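Local atomic coordinates of putative neuraminyllactose-binding hemagglutinin homolog (Helicobacter pylori, PDB entry 3BGH), a protein that is probably an outer-membrane lipoprotein adhesin, named for binding neuraminyllactose and for its place on the flagellar sheath, though its function is not established. Residues S69-R74 with H204-L209; V124-S129 with T184-A189. All coordinates share one frame; numbering follows the deposited sequence.

How the interactions relate
Interaction 1 joins the C-terminal parts of two helices, 54-73 and 186-208, through the segments 69-74 and 204-209. Interaction 2 sets the first turn of helix 186-208 (segment 184-189) on strand 123-137 of the five-stranded mixed sheet. The two contacts therefore sit near opposite ends of one long helix, with centres about 30 Å apart, nearest atoms about 13 Å apart, and the middle of the chain between them. In sequence, both segments of interaction 2 fall between those of interaction 1. Together they fix helix 186-208 against the sheet at its start and against the neighbouring helix at its end.

Interaction 1: S69-R74 with H204-L209; sequences SSFLER and HITKEL
Aromatic helix-to-helix packing joins the last turns of helices 54-73 and 186-208, where F71 lies against T206 and L209 in a buried contact whose centre lies about 11 Å from the centre of the chain. The side chain of F71 points toward segment 204-209, with CG anti to the backbone N (chi1 178°), which carries the ring across the gap between the helices. There T206 meets one face: its methyl CG2 stands 3.8 Å from the ring centroid, 23° off the normal, a CH-pi contact displaced toward the CD1-CE1 side of the rim. The methyl faces the ring while OG1 is turned back to its own helix and hydrogen-bonded to the carbonyl oxygens of M202 and V203, so the hydroxyl is satisfied within the helix. At the far end of the ring, F71 CZ comes 3.5 Å from T206 O. L209 O lies at the edge, in the ring plane, 4.0 Å from F71 CE2. Both helices lie on the same side of the mixed sheet in this two-layer alpha-beta fold: L72 also packs on V39 and V79 of two strands, and I205 on I150 of a third. L209, the first residue to leave helical geometry after helix 186-208, extends the apolar patch. Its CB is 4.3 Å from F71 CE2, and its CD1 reaches 4.4 Å from L72 CD2. L72 sets out across the line between the segments, but its branched end bends nearer to L209. I27, in a loop, also packs against F71, and a sulfate ion, probably from the crystallisation liquor, lies about 5 Å from this side chain.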
loop_
_atom_site.group_PDB
_atom_site.type_symbol
_atom_site.label_atom_id
_atom_site.label_comp_id
_atom_site.label_asym_id
_atom_site.label_seq_id
_atom_site.Cartn_x
_atom_site.Cartn_y
_atom_site.Cartn_z
ATOM N N SER A 69 -3.541 5.379 24.007
ATOM C CA SER A 69 -3.804 5.199 25.431
ATOM C C SER A 69 -4.168 6.551 26.069
ATOM O O SER A 69 -5.204 6.644 26.728
ATOM C CB SER A 69 -2.654 4.494 26.128
ATOM O OG SER A 69 -2.601 3.138 25.704
ATOM N N SER A 70 -3.389 7.603 25.793
ATOM C CA SER A 70 -3.661 8.945 26.367
ATOM C C SER A 70 -4.988 9.513 25.959
ATOM O O SER A 70 -5.684 10.112 26.780
ATOM C CB SER A 70 -2.603 9.970 26.007
ATOM O OG SER A 70 -1.418 9.645 26.677
ATOM N N PHE A 71 -5.309 9.364 24.676
ATOM C CA PHE A 71 -6.600 9.754 24.159
ATOM C C PHE A 71 -7.722 9.020 24.902
ATOM O O PHE A 71 -8.696 9.631 25.327
ATOM C CB PHE A 71 -6.687 9.423 22.679
ATOM C CG PHE A 71 -8.007 9.750 22.083
ATOM C CD1 PHE A 71 -8.302 11.058 21.707
ATOM C CD2 PHE A 71 -8.967 8.757 21.907
ATOM C CE1 PHE A 71 -9.549 11.378 21.141
ATOM C CE2 PHE A 71 -10.207 9.062 21.352
ATOM C CZ PHE A 71 -10.498 10.371 20.969
ATOM N N LEU A 72 -7.583 7.709 25.055
ATOM C CA LEU A 72 -8.614 6.919 25.695
ATOM C C LEU A 72 -8.820 7.306 27.166
ATOM O O LEU A 72 -9.923 7.657 27.572
ATOM C CB LEU A 72 -8.328 5.432 25.518
ATOM C CG LEU A 72 -8.562 4.991 24.070
ATOM C CD1 LEU A 72 -7.850 3.701 23.830
ATOM C CD2 LEU A 72 -10.048 4.900 23.719
ATOM N N GLU A 73 -7.745 7.281 27.941
ATOM C CA GLU A 73 -7.752 7.741 29.321
ATOM C C GLU A 73 -8.378 9.119 29.424
ATOM O O GLU A 73 -9.368 9.282 30.123
ATOM C CB GLU A 73 -6.344 7.733 29.875
ATOM C CG GLU A 73 -5.807 6.324 30.052
ATOM C CD GLU A 73 -4.310 6.292 30.308
ATOM O OE1 GLU A 73 -3.610 7.249 29.894
ATOM O OE2 GLU A 73 -3.831 5.298 30.913
ATOM N N ARG A 74 -7.865 10.094 28.677
ATOM C CA ARG A 74 -8.465 11.424 28.665
ATOM C C ARG A 74 -9.967 11.389 28.332
ATOM O O ARG A 74 -10.641 12.413 28.359
ATOM C CB ARG A 74 -7.733 12.335 27.684
ATOM C CG ARG A 74 -8.385 13.689 27.502
ATOM C CD ARG A 74 -7.660 14.745 28.286
ATOM N NE ARG A 74 -6.789 15.556 27.434
ATOM C CZ ARG A 74 -5.487 15.328 27.243
ATOM N NH1 ARG A 74 -4.788 16.136 26.441
ATOM N NH2 ARG A 74 -4.878 14.295 27.847
ATOM N N HIS A 204 -8.013 10.526 12.070
ATOM C CA HIS A 204 -9.113 9.694 11.645
ATOM C C HIS A 204 -9.520 8.759 12.766
ATOM O O HIS A 204 -10.684 8.593 12.995
ATOM C CB HIS A 204 -8.775 8.935 10.354
ATOM C CG HIS A 204 -8.834 9.785 9.121
ATOM N ND1 HIS A 204 -9.395 9.349 7.939
ATOM C CD2 HIS A 204 -8.397 11.046 8.886
ATOM C CE1 HIS A 204 -9.307 10.308 7.036
ATOM N NE2 HIS A 204 -8.702 11.349 7.582
ATOM N N ILE A 205 -8.568 8.153 13.463
ATOM C CA ILE A 205 -8.928 7.265 14.550
ATOM C C ILE A 205 -9.562 8.016 15.720
ATOM O O ILE A 205 -10.517 7.538 16.298
ATOM C CB ILE A 205 -7.764 6.445 15.077
ATOM C CG1 ILE A 205 -7.442 5.290 14.139
ATOM C CG2 ILE A 205 -8.142 5.820 16.439
ATOM C CD1 ILE A 205 -6.150 4.551 14.502
ATOM N N THR A 206 -9.029 9.180 16.075
ATOM C CA THR A 206 -9.583 9.911 17.208
ATOM C C THR A 206 -11.013 10.298 16.889
ATOM O O THR A 206 -11.861 10.240 17.779
ATOM C CB THR A 206 -8.788 11.178 17.571
ATOM O OG1 THR A 206 -8.564 11.940 16.375
ATOM C CG2 THR A 206 -7.460 10.821 18.225
ATOM N N LYS A 207 -11.294 10.681 15.635
ATOM C CA LYS A 207 -12.672 10.998 15.263
ATOM C C LYS A 207 -13.545 9.744 15.177
ATOM O O LYS A 207 -14.766 9.812 15.452
ATOM C CB LYS A 207 -12.767 11.849 13.998
ATOM C CG LYS A 207 -12.246 13.265 14.241
ATOM C CD LYS A 207 -11.941 14.049 12.949
ATOM C CE LYS A 207 -11.408 15.458 13.305
ATOM N NZ LYS A 207 -11.376 16.387 12.125
ATOM N N GLU A 208 -12.943 8.602 14.837
ATOM C CA GLU A 208 -13.726 7.381 14.782
ATOM C C GLU A 208 -14.116 6.855 16.154
ATOM O O GLU A 208 -15.132 6.209 16.285
ATOM C CB GLU A 208 -13.039 6.259 13.987
ATOM C CG GLU A 208 -14.012 5.140 13.564
ATOM C CD GLU A 208 -15.224 5.651 12.714
ATOM O OE1 GLU A 208 -16.149 4.845 12.461
ATOM O OE2 GLU A 208 -15.263 6.836 12.286
ATOM N N LEU A 209 -13.291 7.103 17.159
ATOM C CA LEU A 209 -13.538 6.543 18.463
ATOM C C LEU A 209 -14.205 7.584 19.372
ATOM O O LEU A 209 -13.830 7.715 20.515
ATOM C CB LEU A 209 -12.233 6.057 19.095
ATOM C CG LEU A 209 -11.330 5.005 18.446
ATOM C CD1 LEU A 209 -10.100 4.787 19.318
ATOM C CD2 LEU A 209 -12.091 3.716 18.247
#

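Interaction 2: V124-S129 with T184-A189; sequences VIDMSS and TDHDQA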
loop_
_atom_site.group_PDB
_atom_site.type_symbol
_atom_site.label_atom_id
_atom_site.label_comp_id
_atom_site.label_asym_id
_atom_site.label_seq_id
_atom_site.Cartn_x
_atom_site.Cartn_y
_atom_site.Cartn_z
ATOM N N VAL A 124 10.070 16.237 -9.490
ATOM C CA VAL A 124 10.243 14.847 -9.113
ATOM C C VAL A 124 9.796 14.764 -7.664
ATOM O O VAL A 124 10.009 15.715 -6.886
ATOM C CB VAL A 124 11.685 14.422 -9.283
ATOM C CG1 VAL A 124 11.890 12.899 -9.012
ATOM C CG2 VAL A 124 12.157 14.803 -10.696
ATOM N N ILE A 125 9.119 13.670 -7.304
ATOM C CA ILE A 125 8.547 13.521 -5.957
ATOM C C ILE A 125 8.800 12.125 -5.419
ATOM O O ILE A 125 9.138 11.220 -6.171
ATOM C CB ILE A 125 7.015 13.723 -5.939
ATOM C CG1 ILE A 125 6.297 12.520 -6.564
ATOM C CG2 ILE A 125 6.589 15.022 -6.607
ATOM C CD1 ILE A 125 4.834 12.549 -6.439
ATOM N N ASP A 126 8.656 11.968 -4.108
ATOM C CA ASP A 126 8.440 10.680 -3.500
ATOM C C ASP A 126 6.965 10.618 -3.077
ATOM O O ASP A 126 6.353 11.653 -2.830
ATOM C CB ASP A 126 9.358 10.499 -2.292
ATOM C CG ASP A 126 10.794 10.208 -2.686
ATOM O OD1 ASP A 126 11.041 9.935 -3.893
ATOM O OD2 ASP A 126 11.685 10.267 -1.790
ATOM N N MET A 127 6.399 9.420 -3.003
ATOM C CA MET A 127 4.974 9.263 -2.742
ATOM C C MET A 127 4.715 7.972 -2.002
ATOM O O MET A 127 5.287 6.937 -2.343
ATOM C CB MET A 127 4.171 9.265 -4.064
ATOM C CG MET A 127 2.608 9.280 -3.891
ATOM S SD MET A 127 1.623 9.259 -5.454
ATOM C CE MET A 127 1.967 7.621 -5.953
ATOM N N SER A 128 3.815 8.019 -1.028
ATOM C CA SER A 128 3.479 6.844 -0.271
ATOM C C SER A 128 2.367 5.978 -0.867
ATOM O O SER A 128 1.537 6.417 -1.686
ATOM C CB SER A 128 2.998 7.284 1.080
ATOM O OG SER A 128 1.701 7.806 0.877
ATOM N N SER A 129 2.317 4.748 -0.373
ATOM C CA SER A 129 1.157 3.882 -0.513
ATOM C C SER A 129 0.994 3.207 0.842
ATOM O O SER A 129 1.831 3.380 1.735
ATOM C CB SER A 129 1.396 2.846 -1.614
ATOM O OG SER A 129 2.304 1.857 -1.169
ATOM N N THR A 184 15.068 18.741 -2.018
ATOM C CA THR A 184 15.708 17.956 -0.926
ATOM C C THR A 184 16.503 16.662 -1.333
ATOM O O THR A 184 17.071 16.579 -2.434
ATOM C CB THR A 184 14.703 17.676 0.287
ATOM O OG1 THR A 184 13.637 16.796 -0.116
ATOM C CG2 THR A 184 14.118 18.983 0.865
ATOM N N ASP A 185 16.593 15.697 -0.413
ATOM C CA ASP A 185 16.938 14.310 -0.747
ATOM C C ASP A 185 15.884 13.357 -0.143
ATOM O O ASP A 185 14.934 13.797 0.535
ATOM C CB ASP A 185 18.361 13.938 -0.292
ATOM C CG ASP A 185 18.487 13.769 1.227
ATOM O OD1 ASP A 185 19.537 13.209 1.653
ATOM O OD2 ASP A 185 17.561 14.194 1.976
ATOM N N HIS A 186 16.066 12.065 -0.386
ATOM C CA HIS A 186 15.114 11.060 0.054
ATOM C C HIS A 186 14.779 11.049 1.558
ATOM O O HIS A 186 13.601 11.123 1.906
ATOM C CB HIS A 186 15.517 9.677 -0.462
ATOM C CG HIS A 186 15.655 9.615 -1.951
ATOM N ND1 HIS A 186 14.731 10.176 -2.803
ATOM C CD2 HIS A 186 16.608 9.067 -2.739
ATOM C CE1 HIS A 186 15.109 9.977 -4.053
ATOM N NE2 HIS A 186 16.245 9.307 -4.043
ATOM N N ASP A 187 15.777 10.989 2.442
ATOM C CA ASP A 187 15.476 10.786 3.867
ATOM C C ASP A 187 14.662 11.910 4.473
ATOM O O ASP A 187 13.782 11.664 5.294
ATOM C CB ASP A 187 16.705 10.441 4.706
ATOM C CG ASP A 187 17.092 8.966 4.564
ATOM O OD1 ASP A 187 16.647 8.118 5.403
ATOM O OD2 ASP A 187 17.811 8.660 3.574
ATOM N N GLN A 188 14.911 13.125 4.004
ATOM C CA GLN A 188 14.092 14.274 4.363
ATOM C C GLN A 188 12.613 14.156 3.855
ATOM O O GLN A 188 11.661 14.531 4.543
ATOM C CB GLN A 188 14.818 15.562 3.923
ATOM C CG GLN A 188 14.273 16.876 4.456
ATOM C CD GLN A 188 14.668 17.217 5.901
ATOM O OE1 GLN A 188 14.348 18.306 6.393
ATOM N NE2 GLN A 188 15.326 16.286 6.592
ATOM N N ALA A 189 12.425 13.577 2.676
ATOM C CA ALA A 189 11.106 13.431 2.090
ATOM C C ALA A 189 10.291 12.348 2.837
ATOM O O ALA A 189 9.100 12.521 3.094
ATOM C CB ALA A 189 11.225 13.116 0.609
#
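D126, on strand 123-137, and H186, in the first turn of helix 186-208, are joined by a single side-chain hydrogen bond. H186 ND1 gives its N-H to D126 OD2 at 3.2 Å, with an N-H...O angle of 141°, a rather bent bond. OD2 accepts through its syn lone pair, on the side of OD1, but lies 27° out of the imidazole plane. The side chains cross at about a right angle, yet the flat groups themselves are only 25° apart. H186 CG is placed beside the backbone N and anti to the carbonyl carbon (chi1 -57°), which brings the ring nearer the strand than its first bond alone would suggest. The close-packed part is on the strand side. D126 is buried and points toward the helix, its OD1 is held by the backbone N of D111 on strand 98-114, and its OD2 also rests 3.8 Å from A189 CB, the methyl that faces the sheet from the next turn. The two bonds together limit the rotation of the carboxylate; such bonding would tend to favour its charged form. I193, one turn further along the helix, packs on D126 as well. The other side is looser: H186 is partly exposed, while D185, at the N-cap position, and D187 both point away from the strand and are exposed. Within the helix start, A189 N makes weak bonds to D185 O and H186 O. The contact as a whole is a His-carboxylate hydrogen bond from the first turn of helix 186-208 to the middle strand of the antiparallel 98-114, 123-137, 144-161 part of the sheet, in a two-layer alpha-beta fold with helices over one side of a mixed sheet.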